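Local coordinates for protein post-proline cleaving enzyme (PDB 4HVT) that probably acts as a serine-type oligopeptidase that cleaves short peptides after proline, at residues 312-326 / 335-347. Sequence-based numbering, arbitrary orientation.
Sequences FKSHNIKAGSLVALH and SDKTSLKILFTPT
The Phe312 ring lies between Leu340 and its own neighbour Lys313: Leu340 CD1 lies over one face, Leu340 CD2 sits by the rim on the same side, 3.6 Å from Phe312 CE2, and Lys313 CG stands over the centre of the opposite face. Leu340 is modelled in two conformers, so the exact fit of its methyls is less certain. Lys337 O meets the ring at its edge, in plane, and Lys337 CD packs obliquely 3.7 Å from Phe312 CE1. With CG of Phe312 anti to the backbone N (chi1 176°), the ring reaches across to Lys337 and Leu340. The Phe344 ring has Pro346 N over the middle of one face and Gly320 O at its edge, 3.5 Å from CE2. Strands 322-326 and 341-344 are the third and outermost fourth strand of a four-stranded antiparallel blade of the beta-propeller domain. Ala324 and Lys341 form a hydrogen-bonded pair, with Ala324 N to Lys341 O at 2.9 Å. Nearer Leu322 a classic beta bulge shifts the register by one: Leu322 O takes a good bond from Leu343 N (2.8 Å) and a weak one from Phe344 N. On one face of the sheet Val323 sits beside Ile342; on the other, Ala324 CB touches Leu343 CD1, and Trp384 packs on both residues. Past Leu325, His326 N donates to Ser339 OG at 2.9 Å, and Asp329 bonds the same hydroxyl. Lys337 NZ goes to the carbonyls of Asn287, Asp329 and Lys332. Toward Pro346, a water spans Ser321 OG and Thr345 OG1, and Ser321 OG also donates to Lys318 O at 2.6 Å, sharing that carbonyl with Ser321 N.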
ATOM      1  N   PHE A 312      -7.080 -21.055  23.381  1.00 23.66           N
ATOM      2  CA  PHE A 312      -8.330 -20.412  23.830  1.00 23.99           C
ATOM      3  C   PHE A 312      -9.210 -21.521  24.400  1.00 25.51           C
ATOM      4  O   PHE A 312      -9.683 -22.363  23.654  1.00 24.91           O
ATOM      5  CB  PHE A 312      -9.024 -19.628  22.676  1.00 22.67           C
ATOM      6  CG  PHE A 312     -10.347 -19.031  23.074  1.00 23.36           C
ATOM      7  CD1 PHE A 312     -10.400 -17.913  23.910  1.00 23.40           C
ATOM      8  CD2 PHE A 312     -11.545 -19.630  22.683  1.00 23.62           C
ATOM      9  CE1 PHE A 312     -11.616 -17.375  24.290  1.00 23.92           C
ATOM     10  CE2 PHE A 312     -12.767 -19.101  23.070  1.00 23.26           C
ATOM     11  CZ  PHE A 312     -12.802 -17.970  23.890  1.00 23.90           C
ATOM     12  N   LYS A 313      -9.367 -21.555  25.724  1.00 27.66           N
ATOM     13  CA  LYS A 313     -10.109 -22.622  26.421  1.00 30.06           C
ATOM     14  C   LYS A 313      -9.552 -23.990  25.986  1.00 31.09           C
ATOM     15  O   LYS A 313      -8.354 -24.231  26.171  1.00 32.24           O
ATOM     16  CB  LYS A 313     -11.616 -22.452  26.181  1.00 30.94           C
ATOM     17  CG  LYS A 313     -12.121 -21.083  26.652  1.00 32.51           C
ATOM     18  CD  LYS A 313     -13.611 -21.075  26.961  1.00 35.20           C
ATOM     19  CE  LYS A 313     -14.244 -19.726  26.668  1.00 36.12           C
ATOM     20  NZ  LYS A 313     -15.385 -19.448  27.592  1.00 37.80           N
ATOM     21  N   SER A 314     -10.363 -24.838  25.357  1.00 31.83           N
ATOM     22  CA  SER A 314      -9.921 -26.181  24.963  1.00 34.82           C
ATOM     23  C   SER A 314      -9.060 -26.213  23.679  1.00 36.28           C
ATOM     24  O   SER A 314      -8.290 -27.170  23.460  1.00 39.12           O
ATOM     25  CB  SER A 314     -11.138 -27.107  24.773  1.00 35.14           C
ATOM     26  N   HIS A 315      -9.167 -25.154  22.875  1.00 33.24           N
ATOM     27  CA  HIS A 315      -8.732 -25.150  21.475  1.00 33.12           C
ATOM     28  C   HIS A 315      -7.381 -24.470  21.300  1.00 29.40           C
ATOM     29  O   HIS A 315      -7.061 -23.546  22.030  1.00 28.50           O
ATOM     30  CB  HIS A 315      -9.791 -24.427  20.645  1.00 35.74           C
ATOM     31  CG  HIS A 315     -11.168 -24.985  20.829  1.00 39.52           C
ATOM     32  ND1 HIS A 315     -12.037 -24.514  21.794  1.00 43.11           N
ATOM     33  CD2 HIS A 315     -11.806 -26.010  20.217  1.00 43.03           C
ATOM     34  CE1 HIS A 315     -13.158 -25.215  21.760  1.00 43.80           C
ATOM     35  NE2 HIS A 315     -13.046 -26.126  20.807  1.00 46.24           N
ATOM     36  N   ASN A 316      -6.567 -24.958  20.370  1.00 27.44           N
ATOM     37  CA  ASN A 316      -5.425 -24.172  19.902  1.00 26.22           C
ATOM     38  C   ASN A 316      -5.900 -23.633  18.551  1.00 23.12           C
ATOM     39  O   ASN A 316      -6.056 -24.388  17.570  1.00 25.60           O
ATOM     40  CB  ASN A 316      -4.139 -25.033  19.801  1.00 30.03           C
ATOM     41  CG  ASN A 316      -2.877 -24.208  19.472  1.00 32.11           C
ATOM     42  OD1 ASN A 316      -2.689 -23.081  19.942  1.00 33.89           O
ATOM     43  ND2 ASN A 316      -2.005 -24.784  18.663  1.00 35.95           N
ATOM     44  N   ILE A 317      -6.228 -22.356  18.521  1.00 19.52           N
ATOM     45  CA  ILE A 317      -6.697 -21.716  17.286  1.00 17.64           C
ATOM     46  C   ILE A 317      -5.478 -21.266  16.492  1.00 17.31           C
ATOM     47  O   ILE A 317      -4.731 -20.431  16.946  1.00 16.84           O
ATOM     48  CB  ILE A 317      -7.623 -20.518  17.549  1.00 16.43           C
ATOM     49  CG1 ILE A 317      -8.685 -20.913  18.585  1.00 17.26           C
ATOM     50  CG2 ILE A 317      -8.245 -20.046  16.199  1.00 16.13           C
ATOM     51  CD1 ILE A 317      -9.586 -19.801  19.051  1.00 16.85           C
ATOM     52  N   LYS A 318      -5.269 -21.859  15.324  1.00 16.51           N
ATOM     53  CA  LYS A 318      -4.008 -21.648  14.624  1.00 17.09           C
ATOM     54  C   LYS A 318      -3.800 -20.233  14.033  1.00 14.46           C
ATOM     55  O   LYS A 318      -4.753 -19.557  13.600  1.00 13.39           O
ATOM     56  CB  LYS A 318      -3.837 -22.715  13.533  1.00 19.62           C
ATOM     57  CG  LYS A 318      -3.826 -24.150  14.057  1.00 23.60           C
ATOM     58  CD  LYS A 318      -2.579 -24.532  14.840  1.00 27.26           C
ATOM     59  CE  LYS A 318      -1.407 -24.877  13.917  1.00 30.04           C
ATOM     60  NZ  LYS A 318      -0.089 -24.924  14.631  1.00 31.97           N
ATOM     61  N   ALA A 319      -2.561 -19.779  14.075  1.00 13.18           N
ATOM     62  CA  ALA A 319      -2.106 -18.557  13.406  1.00 12.43           C
ATOM     63  C   ALA A 319      -2.677 -18.479  12.000  1.00 11.62           C
ATOM     64  O   ALA A 319      -2.657 -19.506  11.272  1.00 12.37           O
ATOM     65  CB  ALA A 319      -0.575 -18.540  13.369  1.00 12.64           C
ATOM     66  N   GLY A 320      -3.206 -17.315  11.623  1.00 10.70           N
ATOM     67  CA  GLY A 320      -3.841 -17.117  10.308  1.00 10.56           C
ATOM     68  C   GLY A 320      -5.337 -17.377  10.236  1.00 10.28           C
ATOM     69  O   GLY A 320      -5.960 -17.129   9.208  1.00 10.14           O
ATOM     70  N   SER A 321      -5.926 -17.837  11.335  1.00 10.24           N
ATOM     71  CA  SER A 321      -7.357 -18.017  11.460  1.00 10.22           C
ATOM     72  C   SER A 321      -8.098 -16.706  11.637  1.00  9.55           C
ATOM     73  O   SER A 321      -7.542 -15.703  12.095  1.00  8.94           O
ATOM     74  CB  SER A 321      -7.705 -18.927  12.670  1.00 10.78           C
ATOM     75  OG  SER A 321      -7.069 -20.215  12.566  1.00 11.55           O
ATOM     76  N   LEU A 322      -9.363 -16.741  11.247  1.00  9.43           N
ATOM     77  CA  LEU A 322     -10.273 -15.633  11.482  1.00  9.27           C
ATOM     78  C   LEU A 322     -11.312 -16.076  12.495  1.00  9.48           C
ATOM     79  O   LEU A 322     -11.962 -17.088  12.317  1.00  9.76           O
ATOM     80  CB  LEU A 322     -10.965 -15.201  10.196  1.00  8.90           C
ATOM     81  CG  LEU A 322     -11.695 -13.831  10.325  1.00  8.84           C
ATOM     82  CD1 LEU A 322     -10.712 -12.660  10.223  1.00  8.50           C
ATOM     83  CD2 LEU A 322     -12.770 -13.700   9.238  1.00  9.10           C
ATOM     84  N   VAL A 323     -11.484 -15.290  13.553  1.00  9.50           N
ATOM     85  CA  VAL A 323     -12.551 -15.551  14.506  1.00  9.70           C
ATOM     86  C   VAL A 323     -13.564 -14.382  14.536  1.00  9.50           C
ATOM     87  O   VAL A 323     -13.268 -13.269  14.028  1.00  8.97           O
ATOM     88  CB  VAL A 323     -11.984 -15.711  15.944  1.00  9.91           C
ATOM     89  CG1 VAL A 323     -10.925 -16.822  16.034  1.00 10.27           C
ATOM     90  CG2 VAL A 323     -11.396 -14.379  16.429  1.00  9.55           C
ATOM     91  N   ALA A 324     -14.769 -14.673  15.039  1.00  9.88           N
ATOM     92  CA  ALA A 324     -15.771 -13.694  15.208  1.00  9.78           C
ATOM     93  C   ALA A 324     -16.278 -13.800  16.611  1.00 10.14           C
ATOM     94  O   ALA A 324     -16.292 -14.891  17.208  1.00 10.75           O
ATOM     95  CB  ALA A 324     -16.914 -13.956  14.267  1.00 10.00           C
ATOM     96  N   LEU A 325     -16.688 -12.653  17.123  1.00 10.08           N
ATOM     97  CA  LEU A 325     -17.293 -12.589  18.467  1.00 10.62           C
ATOM     98  C   LEU A 325     -18.171 -11.357  18.581  1.00 10.24           C
ATOM     99  O   LEU A 325     -18.007 -10.334  17.929  1.00  9.35           O
ATOM    100  CB  LEU A 325     -16.278 -12.587  19.609  1.00 10.90           C
ATOM    101  CG  LEU A 325     -15.229 -11.485  19.760  1.00 10.92           C
ATOM    102  CD1 LEU A 325     -14.561 -11.475  21.124  1.00 11.57           C
ATOM    103  CD2 LEU A 325     -14.137 -11.504  18.642  1.00 10.64           C
ATOM    104  N   HIS A 326     -19.098 -11.435  19.485  1.00 10.84           N
ATOM    105  CA  HIS A 326     -19.879 -10.242  19.839  1.00 11.00           C
ATOM    106  C   HIS A 326     -18.994  -9.167  20.445  1.00 10.71           C
ATOM    107  O   HIS A 326     -18.051  -9.477  21.216  1.00 10.56           O
ATOM    108  CB  HIS A 326     -20.978 -10.574  20.850  1.00 11.86           C
ATOM    109  CG  HIS A 326     -22.026  -9.508  20.946  1.00 12.21           C
ATOM    110  ND1 HIS A 326     -22.069  -8.558  21.948  1.00 12.66           N
ATOM    111  CD2 HIS A 326     -23.134  -9.301  20.192  1.00 12.57           C
ATOM    112  CE1 HIS A 326     -23.106  -7.765  21.758  1.00 12.76           C
ATOM    113  NE2 HIS A 326     -23.765  -8.186  20.682  1.00 12.63           N
ATOM    114  N   SER A 335     -12.553 -16.757  30.237  1.00 37.97           N
ATOM    115  CA  SER A 335     -13.645 -17.476  30.963  1.00 40.55           C
ATOM    116  C   SER A 335     -15.057 -16.963  30.668  1.00 39.91           C
ATOM    117  O   SER A 335     -15.994 -17.746  30.611  1.00 38.60           O
ATOM    118  CB  SER A 335     -13.446 -17.410  32.484  1.00 42.19           C
ATOM    119  OG  SER A 335     -12.658 -18.484  32.921  1.00 45.69           O
ATOM    120  N   ASP A 336     -15.194 -15.647  30.534  1.00 35.71           N
ATOM    121  CA  ASP A 336     -16.477 -15.028  30.270  1.00 33.96           C
ATOM    122  C   ASP A 336     -16.798 -14.860  28.735  1.00 31.54           C
ATOM    123  O   ASP A 336     -17.900 -14.387  28.445  1.00 32.71           O
ATOM    124  CB  ASP A 336     -16.580 -13.675  31.038  1.00 33.40           C
ATOM    125  CG  ASP A 336     -16.577 -13.826  32.616  1.00 36.25           C
ATOM    126  OD1 ASP A 336     -16.956 -14.879  33.138  1.00 37.57           O
ATOM    127  OD2 ASP A 336     -16.220 -12.859  33.347  1.00 33.79           O
ATOM    128  N   LYS A 337     -15.909 -15.257  27.784  1.00 27.81           N
ATOM    129  CA  LYS A 337     -16.112 -15.089  26.247  1.00 25.87           C
ATOM    130  C   LYS A 337     -16.966 -16.088  25.374  1.00 26.17           C
ATOM    131  O   LYS A 337     -16.502 -16.702  24.307  1.00 26.87           O
ATOM    132  CB  LYS A 337     -14.821 -15.026  25.491  1.00 24.66           C
ATOM    133  CG  LYS A 337     -14.073 -13.714  25.513  1.00 22.22           C
ATOM    134  CD  LYS A 337     -12.833 -13.869  24.656  1.00 20.89           C
ATOM    135  CE  LYS A 337     -12.381 -12.519  24.179  1.00 20.39           C
ATOM    136  NZ  LYS A 337     -11.924 -11.644  25.296  1.00 20.66           N
ATOM    137  N   THR A 338     -18.224 -16.071  25.690  1.00 22.36           N
ATOM    138  CA  THR A 338     -19.099 -17.121  25.261  1.00 21.78           C
ATOM    139  C   THR A 338     -19.412 -17.127  23.760  1.00 18.81           C
ATOM    140  O   THR A 338     -19.829 -18.153  23.246  1.00 19.07           O
ATOM    141  CB  THR A 338     -20.424 -17.020  26.036  1.00 23.05           C
ATOM    142  OG1 THR A 338     -21.087 -15.810  25.676  1.00 23.75           O
ATOM    143  CG2 THR A 338     -20.196 -17.026  27.564  1.00 24.50           C
ATOM    144  N   SER A 339     -19.215 -16.019  23.048  1.00 16.59           N
ATOM    145  CA  SER A 339     -19.645 -15.919  21.649  1.00 15.76           C
ATOM    146  C   SER A 339     -18.577 -16.249  20.610  1.00 15.06           C
ATOM    147  O   SER A 339     -18.850 -16.129  19.392  1.00 14.65           O
ATOM    148  CB  SER A 339     -20.193 -14.511  21.328  1.00 15.22           C
ATOM    149  OG  SER A 339     -19.169 -13.564  21.389  1.00 14.48           O
ATOM    150  N   LEU A 340     -17.369 -16.602  21.009  1.00 14.85           N
ATOM    151  CA  LEU A 340     -16.310 -16.673  20.015  0.50 14.42           C
ATOM    152  C   LEU A 340     -16.506 -17.872  19.097  1.00 14.55           C
ATOM    153  O   LEU A 340     -16.793 -18.979  19.571  1.00 15.28           O
ATOM    154  CB  LEU A 340     -14.938 -16.677  20.680  0.50 14.49           C
ATOM    155  CG  LEU A 340     -13.806 -16.758  19.673  0.50 14.20           C
ATOM    156  CD1 LEU A 340     -12.754 -15.714  20.064  0.50 13.83           C
ATOM    157  CD2 LEU A 340     -13.238 -18.171  19.596  0.50 14.82           C
ATOM    158  N   LYS A 341     -16.391 -17.643  17.778  1.00 14.20           N
ATOM    159  CA  LYS A 341     -16.540 -18.674  16.779  1.00 14.66           C
ATOM    160  C   LYS A 341     -15.376 -18.570  15.819  1.00 13.96           C
ATOM    161  O   LYS A 341     -14.909 -17.499  15.563  1.00 13.53           O
ATOM    162  CB  LYS A 341     -17.824 -18.491  16.034  1.00 15.19           C
ATOM    163  CG  LYS A 341     -19.057 -18.587  16.923  1.00 16.85           C
ATOM    164  CD  LYS A 341     -19.261 -20.024  17.285  1.00 18.74           C
ATOM    165  CE  LYS A 341     -20.569 -20.282  17.985  1.00 20.30           C
ATOM    166  NZ  LYS A 341     -20.585 -21.736  18.211  1.00 22.22           N
ATOM    167  N   ILE A 342     -14.955 -19.693  15.250  1.00 14.27           N
ATOM    168  CA  ILE A 342     -13.901 -19.688  14.247  1.00 13.57           C
ATOM    169  C   ILE A 342     -14.510 -19.749  12.850  1.00 13.60           C
ATOM    170  O   ILE A 342     -15.293 -20.665  12.527  1.00 14.29           O
ATOM    171  CB  ILE A 342     -12.972 -20.892  14.425  1.00 13.88           C
ATOM    172  CG1 ILE A 342     -12.283 -20.805  15.788  1.00 14.25           C
ATOM    173  CG2 ILE A 342     -11.989 -20.973  13.306  1.00 13.73           C
ATOM    174  CD1 ILE A 342     -11.839 -22.135  16.302  1.00 15.07           C
ATOM    175  N   LEU A 343     -14.216 -18.762  12.053  1.00 13.21           N
ATOM    176  CA  LEU A 343     -14.799 -18.665  10.697  1.00 13.89           C
ATOM    177  C   LEU A 343     -13.893 -19.101   9.571  1.00 13.57           C
ATOM    178  O   LEU A 343     -14.386 -19.372   8.463  1.00 14.53           O
ATOM    179  CB  LEU A 343     -15.293 -17.280  10.419  1.00 14.14           C
ATOM    180  CG  LEU A 343     -16.456 -16.966  11.401  1.00 15.14           C
ATOM    181  CD1 LEU A 343     -17.025 -15.645  10.999  1.00 15.35           C
ATOM    182  CD2 LEU A 343     -17.509 -18.048  11.445  1.00 17.20           C
ATOM    183  N   PHE A 344     -12.613 -19.196   9.828  1.00 12.89           N
ATOM    184  CA  PHE A 344     -11.640 -19.565   8.797  1.00 12.36           C
ATOM    185  C   PHE A 344     -10.469 -20.202   9.492  1.00 12.44           C
ATOM    186  O   PHE A 344      -9.938 -19.641  10.419  1.00 11.53           O
ATOM    187  CB  PHE A 344     -11.194 -18.314   8.035  1.00 11.89           C
ATOM    188  CG  PHE A 344     -10.043 -18.521   7.082  1.00 11.77           C
ATOM    189  CD1 PHE A 344     -10.213 -19.307   5.939  1.00 12.03           C
ATOM    190  CD2 PHE A 344      -8.806 -17.944   7.287  1.00 11.59           C
ATOM    191  CE1 PHE A 344      -9.159 -19.528   5.058  1.00 11.82           C
ATOM    192  CE2 PHE A 344      -7.764 -18.135   6.370  1.00 11.30           C
ATOM    193  CZ  PHE A 344      -7.939 -18.919   5.260  1.00 11.85           C
ATOM    194  N   THR A 345     -10.072 -21.368   8.991  1.00 12.97           N
ATOM    195  CA  THR A 345      -8.954 -22.133   9.535  1.00 13.73           C
ATOM    196  C   THR A 345      -8.165 -22.505   8.292  1.00 13.62           C
ATOM    197  O   THR A 345      -8.571 -23.377   7.568  1.00 14.59           O
ATOM    198  CB  THR A 345      -9.420 -23.430  10.263  1.00 14.84           C
ATOM    199  OG1 THR A 345     -10.334 -23.117  11.346  1.00 14.64           O
ATOM    200  CG2 THR A 345      -8.206 -24.228  10.797  1.00 15.69           C
ATOM    201  N   PRO A 346      -7.054 -21.837   8.040  1.00 13.12           N
ATOM    202  CA  PRO A 346      -6.407 -22.073   6.743  1.00 13.27           C
ATOM    203  C   PRO A 346      -5.810 -23.431   6.630  1.00 14.13           C
ATOM    204  O   PRO A 346      -5.056 -23.835   7.526  1.00 15.03           O
ATOM    205  CB  PRO A 346      -5.265 -21.025   6.720  1.00 12.71           C
ATOM    206  CG  PRO A 346      -5.055 -20.709   8.148  1.00 12.70           C
ATOM    207  CD  PRO A 346      -6.369 -20.821   8.822  1.00 12.91           C
ATOM    208  N   THR A 347      -6.048 -24.092   5.502  1.00 14.38           N
ATOM    209  CA  THR A 347      -5.226 -25.242   5.106  1.00 15.38           C
ATOM    210  C   THR A 347      -3.857 -24.753   4.597  1.00 15.24           C
ATOM    211  O   THR A 347      -3.568 -23.574   4.498  1.00 14.69           O
ATOM    212  CB  THR A 347      -5.938 -26.141   4.058  1.00 15.58           C
ATOM    213  OG1 THR A 347      -6.183 -25.436   2.820  1.00 15.46           O
ATOM    214  CG2 THR A 347      -7.295 -26.640   4.626  1.00 15.93           C
TER
HETATM  215  O   HOH W   1      -8.621 -22.306  13.458  1.00 17.20           O